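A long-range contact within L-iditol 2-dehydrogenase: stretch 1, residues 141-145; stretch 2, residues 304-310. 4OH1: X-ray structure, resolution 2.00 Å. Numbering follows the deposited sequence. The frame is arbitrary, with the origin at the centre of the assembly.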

# COMPACT_ATOMS: atom_id res chain seq x y z
N ILE A 141 -10.91 -26.15 6.77
CA ILE A 141 -12.19 -26.44 6.16
C ILE A 141 -13.01 -25.21 6.08
O ILE A 141 -13.18 -24.56 7.10
CB ILE A 141 -12.98 -27.49 7.00
CG1 ILE A 141 -12.28 -28.84 6.92
CG2 ILE A 141 -14.40 -27.62 6.54
CD1 ILE A 141 -12.16 -29.43 5.54
N PHE A 142 -13.58 -24.93 4.90
CA PHE A 142 -14.27 -23.65 4.66
C PHE A 142 -15.65 -23.87 4.15
O PHE A 142 -15.84 -24.53 3.17
CB PHE A 142 -13.54 -22.78 3.59
CG PHE A 142 -12.20 -22.26 4.04
CD1 PHE A 142 -11.07 -23.03 3.94
CD2 PHE A 142 -12.13 -21.05 4.68
CE1 PHE A 142 -9.84 -22.57 4.43
CE2 PHE A 142 -10.90 -20.57 5.17
CZ PHE A 142 -9.76 -21.33 5.02
N PRO A 143 -16.64 -23.28 4.78
CA PRO A 143 -17.97 -23.51 4.23
C PRO A 143 -18.27 -22.64 3.02
O PRO A 143 -17.76 -21.52 2.89
CB PRO A 143 -18.90 -23.15 5.39
CG PRO A 143 -18.17 -22.10 6.06
CD PRO A 143 -16.69 -22.54 6.03
N ILE A 144 -19.14 -23.16 2.18
CA ILE A 144 -19.62 -22.49 0.99
C ILE A 144 -21.16 -22.46 1.00
O ILE A 144 -21.76 -23.10 1.82
CB ILE A 144 -19.06 -23.19 -0.25
CG1 ILE A 144 -19.66 -24.58 -0.40
CG2 ILE A 144 -17.52 -23.32 -0.14
CD1 ILE A 144 -19.05 -25.35 -1.57
N PRO A 145 -21.81 -21.72 0.11
CA PRO A 145 -23.24 -21.60 0.24
C PRO A 145 -24.00 -22.94 0.17
O PRO A 145 -23.61 -23.85 -0.57
CB PRO A 145 -23.61 -20.73 -0.97
CG PRO A 145 -22.47 -19.88 -1.13
CD PRO A 145 -21.30 -20.78 -0.90
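Stretch 2 (304-310) QFPKSIR

The most distinctive feature of this contact is the way the ring of Phe142 receives the second stretch: the CB methylene of Phe305, rather than its ring, lies over one aromatic face, 3.6 Å from the centroid of the Phe142 ring and only 12° off the ring normal. This is a CH-pi contact, and its closest atom pair, Phe142 CZ to Phe305 CB, is likewise 3.6 Å apart. Beyond CB the Phe305 side chain leads away from the strand, with chi1 at -93°, between the usual wells. The two aromatic planes are inclined by 19° and their centroids are 5.2 Å apart, so the rings are nearly parallel but slid past each other, with little overlap.

Residues 141-143 of the first stretch form a strand, and Ile144 and Pro145 continue it as loop or turn. The second stretch is helical through Arg310, and the helix continues later in the chain. The helical backbone is held by regular i to i+4 hydrogen bonds: Ser308 N to Gln304 O and Ile309 N to Phe305 O are both 2.9 Å, and Arg310 N to Pro306 O is 2.8 Å. Strand and helix run in broadly the same direction, with a signed crossing angle of -34° and a closest approach of 9.4 Å between their axes. The register follows this direction: Phe142 CA lies 7.5 Å from Pro306 CA, and Ile144 CA lies 6.7 Å from Ile309 CA.

Phe142, in the m rotamer, points toward the helix and has the largest covered area of the first stretch. Besides Phe305 it meets Pro306, where Phe142 CE2 and Pro306 CD are 3.9 Å apart. One turn along from Phe305, Ile309 also points toward the strand, and its m,t conformation carries CD1 to 3.5 Å from Phe142 CB. The same methyl reaches the end of the strand and the residue beyond it, with Ile309 CD1 3.9 Å from Pro143 O and 4.0 Å from Ile144 CG2. Pro143 contributes through this carbonyl, since its CA-to-CB bond points away. Ile144 projects sideways, and its chi1 of 68° (p) places CG2 near Ile309 while the end of the side chain leads away.

No hydrogen bond joins the two stretches. The contact buries 254 Å² in total and rests largely on apolar packing, with Phe305 and Ile309, one helical turn apart, both touching Phe142.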

# COMPACT_ATOMS: atom_id res chain seq x y z
N GLN A 304 -6.48 -16.45 1.36
CA GLN A 304 -7.27 -16.19 0.19
C GLN A 304 -8.55 -16.99 0.08
O GLN A 304 -9.37 -16.74 -0.84
CB GLN A 304 -6.44 -16.46 -1.07
CG GLN A 304 -5.19 -15.63 -1.22
CD GLN A 304 -5.47 -14.19 -1.64
OE1 GLN A 304 -6.54 -13.66 -1.45
NE2 GLN A 304 -4.51 -13.57 -2.17
N PHE A 305 -8.74 -17.96 0.95
CA PHE A 305 -9.85 -18.90 0.76
C PHE A 305 -11.24 -18.27 0.87
O PHE A 305 -12.08 -18.45 -0.01
CB PHE A 305 -9.64 -20.14 1.65
CG PHE A 305 -8.90 -21.30 0.92
CD1 PHE A 305 -7.51 -21.27 0.73
CD2 PHE A 305 -9.60 -22.36 0.42
CE1 PHE A 305 -6.87 -22.31 0.04
CE2 PHE A 305 -8.95 -23.39 -0.27
CZ PHE A 305 -7.59 -23.35 -0.46
N PRO A 306 -11.49 -17.46 1.90
CA PRO A 306 -12.82 -16.83 2.01
C PRO A 306 -13.12 -15.94 0.79
O PRO A 306 -14.22 -16.05 0.18
CB PRO A 306 -12.73 -16.05 3.34
CG PRO A 306 -11.72 -16.86 4.12
CD PRO A 306 -10.69 -17.22 3.12
N LYS A 307 -12.12 -15.15 0.41
CA LYS A 307 -12.17 -14.29 -0.81
C LYS A 307 -12.52 -15.06 -2.07
O LYS A 307 -13.45 -14.75 -2.86
CB LYS A 307 -10.83 -13.56 -0.92
CG LYS A 307 -10.77 -12.56 -2.07
CD LYS A 307 -9.40 -12.08 -2.33
CE LYS A 307 -8.85 -11.29 -1.19
NZ LYS A 307 -7.41 -11.18 -1.37
N SER A 308 -11.80 -16.11 -2.26
CA SER A 308 -12.02 -16.96 -3.40
C SER A 308 -13.40 -17.55 -3.42
O SER A 308 -14.09 -17.61 -4.47
CB SER A 308 -10.95 -18.05 -3.39
OG SER A 308 -11.15 -18.94 -4.46
N ILE A 309 -13.84 -18.00 -2.26
CA ILE A 309 -15.20 -18.51 -2.15
C ILE A 309 -16.20 -17.44 -2.50
O ILE A 309 -17.16 -17.71 -3.23
CB ILE A 309 -15.41 -19.06 -0.75
CG1 ILE A 309 -14.61 -20.35 -0.59
CG2 ILE A 309 -16.85 -19.28 -0.50
CD1 ILE A 309 -14.50 -20.86 0.82
N ARG A 310 -15.96 -16.19 -2.07
CA ARG A 310 -16.89 -15.08 -2.44
C ARG A 310 -16.89 -14.73 -3.93
O ARG A 310 -17.90 -14.28 -4.45
CB ARG A 310 -16.62 -13.85 -1.64
CG ARG A 310 -17.00 -14.02 -0.19
CD ARG A 310 -16.99 -12.69 0.52
NE ARG A 310 -15.66 -12.12 0.62
CZ ARG A 310 -14.79 -12.45 1.56
NH1 ARG A 310 -15.13 -13.34 2.47
NH2 ARG A 310 -13.59 -11.89 1.62